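Side-chain contacts in CghA (Chaetomium globosum, PDB 6KBC), which is a fungal protein rich in beta strands, built from two calycin-like domains, that holds the bound ligand WK1 in a pocket: residues P35-A38 with D39-P43; F67-G70 with S71-P74; F148-P151 with G152-T155; P232-W235 with G236-A239. All blocks are in the same frame, centred on the assembly; numbering follows the deposited sequence.

Contact 1: residues P35-A38 with D39-P43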
loop_
_atom_site.group_PDB
_atom_site.type_symbol
_atom_site.label_atom_id
_atom_site.label_comp_id
_atom_site.label_asym_id
_atom_site.label_seq_id
_atom_site.Cartn_x
_atom_site.Cartn_y
_atom_site.Cartn_z
ATOM N N PRO A 35 3.866 -15.755 6.032
ATOM C CA PRO A 35 3.033 -16.045 4.860
ATOM C C PRO A 35 1.856 -16.951 5.193
ATOM O O PRO A 35 1.958 -17.864 6.016
ATOM C CB PRO A 35 4.006 -16.730 3.897
ATOM C CG PRO A 35 5.340 -16.212 4.290
ATOM C CD PRO A 35 5.290 -16.021 5.773
ATOM N N LYS A 36 0.725 -16.678 4.535
ATOM C CA LYS A 36 -0.477 -17.481 4.704
ATOM C C LYS A 36 -0.456 -18.730 3.840
ATOM O O LYS A 36 -1.221 -19.663 4.104
ATOM C CB LYS A 36 -1.715 -16.636 4.385
ATOM C CG LYS A 36 -1.878 -15.443 5.327
ATOM C CD LYS A 36 -1.886 -15.885 6.777
ATOM C CE LYS A 36 -2.042 -14.711 7.705
ATOM N NZ LYS A 36 -2.009 -15.100 9.145
ATOM N N TRP A 37 0.381 -18.754 2.806
ATOM C CA TRP A 37 0.685 -19.957 2.032
ATOM C C TRP A 37 2.129 -20.335 2.358
ATOM O O TRP A 37 3.064 -20.000 1.631
ATOM C CB TRP A 37 0.458 -19.728 0.535
ATOM C CG TRP A 37 -1.000 -19.727 0.185
ATOM C CD1 TRP A 37 -1.750 -20.798 -0.217
ATOM C CD2 TRP A 37 -1.906 -18.618 0.282
ATOM N NE1 TRP A 37 -3.054 -20.418 -0.404
ATOM C CE2 TRP A 37 -3.179 -19.086 -0.104
ATOM C CE3 TRP A 37 -1.760 -17.272 0.645
ATOM C CZ2 TRP A 37 -4.303 -18.256 -0.142
ATOM C CZ3 TRP A 37 -2.882 -16.441 0.602
ATOM C CH2 TRP A 37 -4.135 -16.940 0.214
ATOM N N ALA A 38 2.299 -21.048 3.476
ATOM C CA ALA A 38 3.631 -21.256 4.046
ATOM C C ALA A 38 4.462 -22.236 3.222
ATOM O O ALA A 38 5.641 -21.985 2.953
ATOM C CB ALA A 38 3.510 -21.735 5.492
ATOM N N ASP A 39 3.871 -23.358 2.809
ATOM C CA ASP A 39 4.649 -24.422 2.182
ATOM C C ASP A 39 4.508 -24.451 0.664
ATOM O O ASP A 39 5.518 -24.475 -0.048
ATOM C CB ASP A 39 4.252 -25.777 2.778
ATOM C CG ASP A 39 4.696 -25.920 4.224
ATOM O OD1 ASP A 39 5.912 -25.794 4.491
ATOM O OD2 ASP A 39 3.827 -26.111 5.102
ATOM N N LYS A 40 3.280 -24.463 0.155
ATOM C CA LYS A 40 3.015 -24.386 -1.272
ATOM C C LYS A 40 2.194 -23.129 -1.532
ATOM O O LYS A 40 1.358 -22.742 -0.712
ATOM C CB LYS A 40 2.245 -25.622 -1.770
ATOM C CG LYS A 40 3.081 -26.892 -1.975
ATOM C CD LYS A 40 4.247 -26.746 -2.947
ATOM C CE LYS A 40 4.844 -28.121 -3.256
ATOM N NZ LYS A 40 6.339 -28.102 -3.255
ATOM N N LEU A 41 2.432 -22.484 -2.667
ATOM C CA LEU A 41 1.730 -21.252 -3.001
ATOM C C LEU A 41 0.577 -21.572 -3.946
ATOM O O LEU A 41 0.790 -22.138 -5.024
ATOM C CB LEU A 41 2.674 -20.220 -3.618
ATOM C CG LEU A 41 2.030 -18.874 -3.992
ATOM C CD1 LEU A 41 1.600 -18.082 -2.755
ATOM C CD2 LEU A 41 2.973 -18.054 -4.856
ATOM N N SER A 42 -0.634 -21.214 -3.531
ATOM C CA SER A 42 -1.795 -21.378 -4.392
ATOM C C SER A 42 -1.576 -20.645 -5.712
ATOM O O SER A 42 -1.031 -19.535 -5.728
ATOM C CB SER A 42 -3.056 -20.850 -3.708
ATOM O OG SER A 42 -4.104 -20.687 -4.651
ATOM N N PRO A 43 -1.983 -21.233 -6.840
ATOM C CA PRO A 43 -1.766 -20.569 -8.134
ATOM C C PRO A 43 -2.655 -19.354 -8.360
ATOM O O PRO A 43 -2.468 -18.663 -9.367
ATOM C CB PRO A 43 -2.076 -21.676 -9.150
ATOM C CG PRO A 43 -3.038 -22.567 -8.440
ATOM C CD PRO A 43 -2.629 -22.547 -6.987
#

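Contact 2: residues F67-G70 with S71-P74. With WK1 ((2S)-3-[(2S,4E)-4-[[(1R,2S,4aR,6S,8R,8aS)-2-[(E)-but-2-en-2-yl]-6,8-dimethyl-1,2,4a,5,6,7,8,8a-octahydronaphthalen-1-yl]-oxidanyl-methylidene]-3,5-bis(oxidanylidene)pyrrolidin-2-yl]-2-methyl-2-oxidanyl-propanoic acid), chain B.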
loop_
_atom_site.group_PDB
_atom_site.type_symbol
_atom_site.label_atom_id
_atom_site.label_comp_id
_atom_site.label_asym_id
_atom_site.label_seq_id
_atom_site.Cartn_x
_atom_site.Cartn_y
_atom_site.Cartn_z
ATOM N N PHE A 67 6.311 -9.284 -3.378
ATOM C CA PHE A 67 5.208 -10.084 -3.885
ATOM C C PHE A 67 5.555 -11.568 -3.891
ATOM O O PHE A 67 6.660 -11.958 -4.280
ATOM C CB PHE A 67 4.844 -9.684 -5.318
ATOM C CG PHE A 67 4.101 -8.385 -5.436
ATOM C CD1 PHE A 67 2.929 -8.168 -4.729
ATOM C CD2 PHE A 67 4.547 -7.400 -6.306
ATOM C CE1 PHE A 67 2.223 -6.972 -4.870
ATOM C CE2 PHE A 67 3.848 -6.208 -6.452
ATOM C CZ PHE A 67 2.685 -5.996 -5.734
ATOM N N ARG A 68 4.594 -12.383 -3.465
ATOM C CA ARG A 68 4.467 -13.775 -3.886
ATOM C C ARG A 68 3.134 -13.870 -4.620
ATOM O O ARG A 68 2.074 -13.811 -3.988
ATOM C CB ARG A 68 4.511 -14.729 -2.694
ATOM C CG ARG A 68 5.856 -14.835 -1.992
ATOM C CD ARG A 68 5.663 -15.622 -0.725
ATOM N NE ARG A 68 6.916 -16.019 -0.094
ATOM C CZ ARG A 68 6.987 -16.909 0.887
ATOM N NH1 ARG A 68 5.876 -17.484 1.329
ATOM N NH2 ARG A 68 8.157 -17.228 1.430
ATOM N N ASP A 69 3.183 -13.989 -5.942
ATOM C CA ASP A 69 1.984 -13.996 -6.784
ATOM C C ASP A 69 1.909 -15.338 -7.510
ATOM O O ASP A 69 2.640 -15.572 -8.481
ATOM C CB ASP A 69 2.003 -12.822 -7.763
ATOM C CG ASP A 69 0.674 -12.637 -8.501
ATOM O OD1 ASP A 69 -0.165 -13.561 -8.488
ATOM O OD2 ASP A 69 0.469 -11.559 -9.102
ATOM N N GLY A 70 1.012 -16.209 -7.042
ATOM C CA GLY A 70 0.887 -17.525 -7.648
ATOM C C GLY A 70 0.486 -17.453 -9.106
ATOM O O GLY A 70 0.998 -18.203 -9.940
ATOM N N SER A 71 -0.399 -16.518 -9.446
ATOM C CA SER A 71 -0.908 -16.441 -10.812
ATOM C C SER A 71 0.135 -16.027 -11.837
ATOM O O SER A 71 -0.095 -16.218 -13.033
ATOM C CB SER A 71 -2.081 -15.472 -10.898
ATOM O OG SER A 71 -1.686 -14.157 -10.546
ATOM N N GLN A 72 1.261 -15.450 -11.430
ATOM C CA GLN A 72 2.207 -14.994 -12.429
ATOM C C GLN A 72 3.456 -15.895 -12.443
ATOM O O GLN A 72 4.521 -15.502 -12.932
ATOM C CB GLN A 72 2.487 -13.511 -12.165
ATOM C CG GLN A 72 3.342 -12.827 -13.185
ATOM C CD GLN A 72 3.523 -11.347 -12.887
ATOM O OE1 GLN A 72 3.046 -10.827 -11.876
ATOM N NE2 GLN A 72 4.136 -10.632 -13.846
ATOM N N ALA A 73 3.333 -17.098 -11.874
ATOM C CA ALA A 73 4.363 -18.117 -11.993
ATOM C C ALA A 73 4.675 -18.387 -13.467
ATOM O O ALA A 73 3.798 -18.279 -14.335
ATOM C CB ALA A 73 3.944 -19.413 -11.284
ATOM N N PRO A 74 5.935 -18.746 -13.788
ATOM C CA PRO A 74 7.015 -19.071 -12.842
ATOM C C PRO A 74 7.586 -17.872 -12.075
ATOM O O PRO A 74 8.112 -18.065 -10.980
ATOM C CB PRO A 74 8.089 -19.684 -13.744
ATOM C CG PRO A 74 7.903 -18.999 -15.054
ATOM C CD PRO A 74 6.415 -18.755 -15.186
HETATM O O WK1 B . 4.855 -2.544 -11.133
HETATM C C17 WK1 B . 4.809 -1.780 -10.204
HETATM O O1 WK1 B . 5.779 -1.204 -9.798
HETATM C C19 WK1 B . 3.527 -1.513 -9.525
HETATM O O2 WK1 B . 2.451 -2.118 -10.157
HETATM C C18 WK1 B . 3.251 -0.042 -9.575
HETATM C C20 WK1 B . 3.725 -2.100 -8.156
HETATM C C22 WK1 B . 2.709 -1.600 -7.210
HETATM N N WK1 B . 2.863 -1.928 -5.806
HETATM C C21 WK1 B . 1.696 -2.331 -5.313
HETATM O O5 WK1 B . 1.544 -2.667 -4.053
HETATM C C23 WK1 B . 1.329 -1.948 -7.459
HETATM O O4 WK1 B . 0.707 -1.844 -8.616
HETATM C C24 WK1 B . 0.617 -2.391 -6.311
HETATM C C16 WK1 B . -0.788 -2.775 -6.231
HETATM O O3 WK1 B . -1.482 -2.702 -7.300
HETATM C C9 WK1 B . -1.404 -3.097 -4.934
HETATM C C8 WK1 B . -1.758 -1.668 -4.434
HETATM C C12 WK1 B . -0.781 -0.537 -4.679
HETATM C C13 WK1 B . 0.099 -0.150 -3.784
HETATM C C90 WK1 B . 1.052 0.962 -4.058
HETATM C C14 WK1 B . -0.796 0.184 -5.980
HETATM C C7 WK1 B . -3.063 -1.189 -4.993
HETATM C C6 WK1 B . -4.121 -1.944 -4.862
HETATM C C3 WK1 B . -3.895 -3.355 -4.421
HETATM C C4 WK1 B . -2.645 -3.975 -5.009
HETATM C C5 WK1 B . -2.395 -5.265 -4.252
HETATM C C11 WK1 B . -1.286 -6.033 -4.898
HETATM C C2 WK1 B . -5.081 -4.280 -4.505
HETATM C C1 WK1 B . -4.784 -5.384 -3.540
HETATM C C10 WK1 B . -5.915 -6.323 -3.282
HETATM C C WK1 B . -3.616 -6.148 -4.084
#

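Contact 3: residues F148-P151 with G152-T155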
loop_
_atom_site.group_PDB
_atom_site.type_symbol
_atom_site.label_atom_id
_atom_site.label_comp_id
_atom_site.label_asym_id
_atom_site.label_seq_id
_atom_site.Cartn_x
_atom_site.Cartn_y
_atom_site.Cartn_z
ATOM N N PHE A 148 18.360 -3.377 0.049
ATOM C CA PHE A 148 18.525 -3.769 -1.339
ATOM C C PHE A 148 20.003 -3.969 -1.619
ATOM O O PHE A 148 20.828 -3.118 -1.267
ATOM C CB PHE A 148 17.939 -2.714 -2.277
ATOM C CG PHE A 148 16.472 -2.455 -2.042
ATOM C CD1 PHE A 148 15.516 -3.307 -2.576
ATOM C CD2 PHE A 148 16.058 -1.393 -1.260
ATOM C CE1 PHE A 148 14.167 -3.085 -2.352
ATOM C CE2 PHE A 148 14.704 -1.163 -1.033
ATOM C CZ PHE A 148 13.765 -2.012 -1.576
ATOM N N ASP A 149 20.328 -5.098 -2.238
ATOM C CA ASP A 149 21.675 -5.383 -2.731
ATOM C C ASP A 149 21.492 -5.914 -4.147
ATOM O O ASP A 149 21.528 -7.119 -4.391
ATOM C CB ASP A 149 22.416 -6.371 -1.810
ATOM C CG ASP A 149 23.847 -6.638 -2.264
ATOM O OD1 ASP A 149 24.363 -5.888 -3.124
ATOM O OD2 ASP A 149 24.446 -7.616 -1.766
ATOM N N ALA A 150 21.261 -5.000 -5.085
ATOM C CA ALA A 150 21.039 -5.343 -6.488
ATOM C C ALA A 150 22.001 -4.517 -7.327
ATOM O O ALA A 150 21.596 -3.535 -7.969
ATOM C CB ALA A 150 19.585 -5.104 -6.895
ATOM N N PRO A 151 23.284 -4.894 -7.355
ATOM C CA PRO A 151 24.291 -4.046 -8.010
ATOM C C PRO A 151 23.928 -3.743 -9.456
ATOM O O PRO A 151 23.421 -4.600 -10.187
ATOM C CB PRO A 151 25.580 -4.873 -7.904
ATOM C CG PRO A 151 25.142 -6.262 -7.544
ATOM C CD PRO A 151 23.873 -6.113 -6.777
ATOM N N GLY A 152 24.169 -2.495 -9.859
ATOM C CA GLY A 152 23.758 -2.028 -11.165
ATOM C C GLY A 152 22.304 -1.615 -11.269
ATOM O O GLY A 152 21.864 -1.235 -12.362
ATOM N N ARG A 153 21.546 -1.676 -10.170
ATOM C CA ARG A 153 20.144 -1.265 -10.155
ATOM C C ARG A 153 19.834 -0.443 -8.907
ATOM O O ARG A 153 19.591 0.765 -9.005
ATOM C CB ARG A 153 19.232 -2.489 -10.235
ATOM C CG ARG A 153 19.252 -3.181 -11.594
ATOM C CD ARG A 153 19.072 -4.682 -11.442
ATOM N NE ARG A 153 20.263 -5.299 -10.862
ATOM C CZ ARG A 153 20.299 -6.530 -10.363
ATOM N NH1 ARG A 153 19.205 -7.281 -10.362
ATOM N NH2 ARG A 153 21.427 -7.004 -9.852
ATOM N N ILE A 154 19.853 -1.072 -7.732
ATOM C CA ILE A 154 19.512 -0.376 -6.492
ATOM C C ILE A 154 20.272 -1.003 -5.330
ATOM O O ILE A 154 20.328 -2.231 -5.196
ATOM C CB ILE A 154 17.989 -0.389 -6.223
ATOM C CG1 ILE A 154 17.665 0.363 -4.927
ATOM C CG2 ILE A 154 17.452 -1.809 -6.169
ATOM C CD1 ILE A 154 16.176 0.488 -4.639
ATOM N N THR A 155 20.846 -0.155 -4.479
ATOM C CA THR A 155 21.470 -0.594 -3.240
ATOM C C THR A 155 21.146 0.393 -2.135
ATOM O O THR A 155 21.055 1.604 -2.364
ATOM C CB THR A 155 23.000 -0.711 -3.358
ATOM O OG1 THR A 155 23.554 0.586 -3.611
ATOM C CG2 THR A 155 23.394 -1.657 -4.476
#

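Contact 4: residues P232-W235 with G236-A239. With WK1 ((2S)-3-[(2S,4E)-4-[[(1R,2S,4aR,6S,8R,8aS)-2-[(E)-but-2-en-2-yl]-6,8-dimethyl-1,2,4a,5,6,7,8,8a-octahydronaphthalen-1-yl]-oxidanyl-methylidene]-3,5-bis(oxidanylidene)pyrrolidin-2-yl]-2-methyl-2-oxidanyl-propanoic acid), chain B.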
loop_
_atom_site.group_PDB
_atom_site.type_symbol
_atom_site.label_atom_id
_atom_site.label_comp_id
_atom_site.label_asym_id
_atom_site.label_seq_id
_atom_site.Cartn_x
_atom_site.Cartn_y
_atom_site.Cartn_z
ATOM N N PRO A 232 -6.612 -15.059 -1.740
ATOM C CA PRO A 232 -6.557 -16.382 -2.376
ATOM C C PRO A 232 -7.082 -16.409 -3.802
ATOM O O PRO A 232 -7.130 -17.484 -4.402
ATOM C CB PRO A 232 -7.456 -17.222 -1.460
ATOM C CG PRO A 232 -8.477 -16.255 -0.984
ATOM C CD PRO A 232 -7.776 -14.919 -0.850
ATOM N N MET A 233 -7.490 -15.240 -4.300
ATOM C CA MET A 233 -8.028 -15.097 -5.671
ATOM C C MET A 233 -7.277 -13.994 -6.412
ATOM O O MET A 233 -6.719 -13.128 -5.771
ATOM C CB MET A 233 -9.528 -14.794 -5.654
ATOM C CG MET A 233 -9.885 -13.364 -5.320
ATOM S SD MET A 233 -9.697 -12.909 -3.612
ATOM C CE MET A 233 -11.093 -13.684 -2.825
ATOM N N VAL A 234 -7.240 -14.060 -7.728
ATOM C CA VAL A 234 -6.499 -13.032 -8.452
ATOM C C VAL A 234 -7.371 -11.784 -8.379
ATOM O O VAL A 234 -8.570 -11.827 -8.681
ATOM C CB VAL A 234 -6.175 -13.423 -9.904
ATOM C CG1 VAL A 234 -5.321 -14.671 -9.966
ATOM C CG2 VAL A 234 -7.374 -13.466 -10.783
ATOM N N TRP A 235 -6.801 -10.689 -7.893
ATOM C CA TRP A 235 -7.651 -9.561 -7.539
ATOM C C TRP A 235 -8.102 -8.796 -8.774
ATOM O O TRP A 235 -9.180 -8.190 -8.769
ATOM C CB TRP A 235 -6.915 -8.669 -6.542
ATOM C CG TRP A 235 -5.877 -7.795 -7.121
ATOM C CD1 TRP A 235 -4.557 -8.099 -7.349
ATOM C CD2 TRP A 235 -6.052 -6.437 -7.516
ATOM N NE1 TRP A 235 -3.911 -7.007 -7.889
ATOM C CE2 TRP A 235 -4.808 -5.974 -7.998
ATOM C CE3 TRP A 235 -7.146 -5.566 -7.514
ATOM C CZ2 TRP A 235 -4.631 -4.674 -8.464
ATOM C CZ3 TRP A 235 -6.967 -4.278 -7.976
ATOM C CH2 TRP A 235 -5.723 -3.845 -8.449
ATOM N N GLY A 236 -7.316 -8.855 -9.846
ATOM C CA GLY A 236 -7.680 -8.169 -11.069
ATOM C C GLY A 236 -9.007 -8.618 -11.641
ATOM O O GLY A 236 -9.722 -7.822 -12.257
ATOM N N LYS A 237 -9.363 -9.886 -11.440
ATOM C CA LYS A 237 -10.637 -10.384 -11.939
ATOM C C LYS A 237 -11.801 -9.970 -11.056
ATOM O O LYS A 237 -12.954 -10.205 -11.427
ATOM C CB LYS A 237 -10.616 -11.912 -12.055
ATOM C CG LYS A 237 -9.715 -12.463 -13.158
ATOM C CD LYS A 237 -9.658 -13.993 -13.064
ATOM C CE LYS A 237 -8.824 -14.613 -14.172
ATOM N NZ LYS A 237 -9.187 -16.044 -14.385
ATOM N N GLU A 238 -11.531 -9.361 -9.905
ATOM C CA GLU A 238 -12.583 -8.994 -8.982
ATOM C C GLU A 238 -12.839 -7.489 -8.900
ATOM O O GLU A 238 -13.879 -7.093 -8.366
ATOM C CB GLU A 238 -12.246 -9.528 -7.584
ATOM C CG GLU A 238 -12.345 -11.045 -7.481
ATOM C CD GLU A 238 -13.777 -11.514 -7.336
ATOM O OE1 GLU A 238 -14.275 -11.540 -6.188
ATOM O OE2 GLU A 238 -14.410 -11.837 -8.370
ATOM N N ALA A 239 -11.936 -6.644 -9.407
ATOM C CA ALA A 239 -12.015 -5.205 -9.187
ATOM C C ALA A 239 -12.001 -4.440 -10.504
ATOM O O ALA A 239 -11.424 -4.889 -11.500
ATOM C CB ALA A 239 -10.847 -4.710 -8.305
HETATM O O WK1 B . 4.855 -2.544 -11.133
HETATM C C17 WK1 B . 4.809 -1.780 -10.204
HETATM O O1 WK1 B . 5.779 -1.204 -9.798
HETATM C C19 WK1 B . 3.527 -1.513 -9.525
HETATM O O2 WK1 B . 2.451 -2.118 -10.157
HETATM C C18 WK1 B . 3.251 -0.042 -9.575
HETATM C C20 WK1 B . 3.725 -2.100 -8.156
HETATM C C22 WK1 B . 2.709 -1.600 -7.210
HETATM N N WK1 B . 2.863 -1.928 -5.806
HETATM C C21 WK1 B . 1.696 -2.331 -5.313
HETATM O O5 WK1 B . 1.544 -2.667 -4.053
HETATM C C23 WK1 B . 1.329 -1.948 -7.459
HETATM O O4 WK1 B . 0.707 -1.844 -8.616
HETATM C C24 WK1 B . 0.617 -2.391 -6.311
HETATM C C16 WK1 B . -0.788 -2.775 -6.231
HETATM O O3 WK1 B . -1.482 -2.702 -7.300
HETATM C C9 WK1 B . -1.404 -3.097 -4.934
HETATM C C8 WK1 B . -1.758 -1.668 -4.434
HETATM C C12 WK1 B . -0.781 -0.537 -4.679
HETATM C C13 WK1 B . 0.099 -0.150 -3.784
HETATM C C90 WK1 B . 1.052 0.962 -4.058
HETATM C C14 WK1 B . -0.796 0.184 -5.980
HETATM C C7 WK1 B . -3.063 -1.189 -4.993
HETATM C C6 WK1 B . -4.121 -1.944 -4.862
HETATM C C3 WK1 B . -3.895 -3.355 -4.421
HETATM C C4 WK1 B . -2.645 -3.975 -5.009
HETATM C C5 WK1 B . -2.395 -5.265 -4.252
HETATM C C11 WK1 B . -1.286 -6.033 -4.898
HETATM C C2 WK1 B . -5.081 -4.280 -4.505
HETATM C C1 WK1 B . -4.784 -5.384 -3.540
HETATM C C10 WK1 B . -5.915 -6.323 -3.282
HETATM C C WK1 B . -3.616 -6.148 -4.084
#

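Contact 1: residues P35-A38 with D39-P43
Trp37 meets Lys40, Leu41 and Ser42 where the long loop between strands 6-10 and 46-54, part of the N-terminal calycin-like domain, doubles back on itself. The loop is irregular and no hydrogen bond spans the two halves of this bend, so its shape probably rests on side-chain packing and on bonds to residues elsewhere. Just ahead of the bend, the backbone N atoms of Lys36 and Trp37 are bonded to the two carboxylate oxygens of Glu47. Trp37 CB lies 3.4 Å from Lys40 O. From there the indole turns to the side of its own backbone N (chi1 -76°), an orientation that puts the same carbonyl oxygen at the edge of the ring, in its plane. Next along, CD1 of Leu41 rests 3.9 Å from Trp37 CB, reaching back because Leu41 CG lies anti to its backbone N (chi1 -179°). On the pyrrole side, Ser42 CB comes obliquely to 3.3 Å from Trp37 NE1. The indole N-H is not spent on the serine: it is bonded to Ile21 O, which satisfies this buried donor and fixes the rotation of the ring. Beyond Trp37 the chain turns at Ala38, whose carbonyl O accepts a hydrogen bond from Ser8 OG.

Contact 2: residues F67-G70 with S71-P74
The tight turn after strand 60-69 is held by Asp69, whose carboxylate reaches forward to Ser71. Its OD1 accepts a short bond from Ser71 OG, 2.6 Å away, with the hydroxyl arriving on the syn side but 30° out of the carboxylate plane. Two torsions bring the groups together: Asp69 CG is anti to its backbone N, and Ser71 OG stands between its own N and carbonyl carbon (chi1 62°). A second, weak bond runs to the same OD1 from Ser71 N at 3.1 Å, giving an Asx turn in which one carboxylate oxygen receives two donors. The backbone underneath forms two overlapping type I turns, a single turn of 3-10 character that carries the chain toward strand 77-85. In the first, Gln72 N is bonded to Asp69 O over 3.3 Å; in the second, Ala73 N is bonded to Gly70 O at a straighter 164°. Both donors stand well above the plane of the carbonyl they meet. The Gln72 side chain runs out extended past the aspartate, its amide plane nearly perpendicular to the carboxylate, and OE1 stays 3.9 Å from Asp69 OD2. Earlier on the same strand, Phe67 belongs to the ligand pocket, and its CE1 approaches WK1 C11 obliquely to 3.6 Å.

Contact 3: residues F148-P151 with G152-T155
This is the tip of the beta hairpin made by strands 143-150 and 154-162, where Ala150 faces both Arg153 and Ile154 in a classic beta bulge. Ala150 O accepts from Arg153 N at 2.9 Å and from Ile154 N at 3.0 Å, while Ala150 N is bonded to Ile154 O. Between them Pro151 and Gly152 take the corner of a type II turn, with the positive phi (81°) usual for glycine there. The Arg153 side chain folds back over this corner, bent at chi2 and chi3, until one face of its guanidinium lies on Ala150 CB, 3.8 Å from CZ. In the guanidinium plane, NH2 gives a 3.1 Å bond to Pro151 O, and NE adds a weak one to the same oxygen. Arg130 O and Thr131 OG1 take further N-H groups of Arg153. On the sheet face shared by Ala150 and Ile154, Ile154 CD1 sits over the Phe148 ring in a CH-pi contact, 4.1 Å from its centroid; CG1 anti to the backbone N (chi1 -179°) carries the methyl there. Farther from the tip, Thr155 CA makes a 3.3 Å C-H...O contact with Phe148 O. With in-plane bonds at its edge and a methyl on its face, the guanidinium is held flat against the turn, its charge probably softened by the carbonyl oxygens it meets.

Contact 4: residues P232-W235 with G236-A239
Two backbone hydrogen bonds turn the chain between Val234 and Glu238. Glu238 N is bonded to Trp235 O at 2.9 Å, closing a type I turn with Gly236 and Lys237 at its corners; the bond from Lys237 N to Val234 O, at 3.5 Å, is weak. Side-chain carbons meet in two places. Lys237 runs out extended and lays its CG and CD against Val234 CG2, with CD at only 3.3 Å, so close that the exact placement of this exposed chain is doubtful. Met233 and Glu238 cross at about a right angle, their CG atoms 4.0 Å apart. Bent at chi2, Glu238 takes its carboxylate away to a salt bridge with Lys265. The remaining contacts surround the Trp235 indole. Trp235 CG stands between its backbone N and carbonyl carbon (chi1 77°), which folds the indole back over the next peptide, with Gly236 N on one face, 3.3 Å from Trp235 CG. WK1 lies over the opposite face, its C2 above the ring centre and 3.8 Å from Trp235 CD2, while Ala239 CB meets the ring edge 3.9 Å from CE3. Held between peptide and ligand, the indole is a flat wall of the WK1 pocket, provided by the loop that leads from strand 223-231 into strand 239-249 of the C-terminal domain.

Along the chain the four contacts follow in series; each spans only a short local bend or turn, and none nests in or crosses another. Contact 1 shapes the loop before strand 46-54, contact 2 the turn between strands 60-69 and 77-85, and contact 3 the hairpin of strands 143-150 and 154-162. Contact 4 lies in the loop joining the two domains. Contacts 1 and 2 pack together, with Pro35 CB 3.3 Å from Arg68 NH1. Both also reach contact 4, through Trp37 against Pro232 and Ser71 against Val234. Contacts 2 and 4 both touch WK1, whereas contact 3 stands apart, its nearest atoms about 10 Å from contact 2.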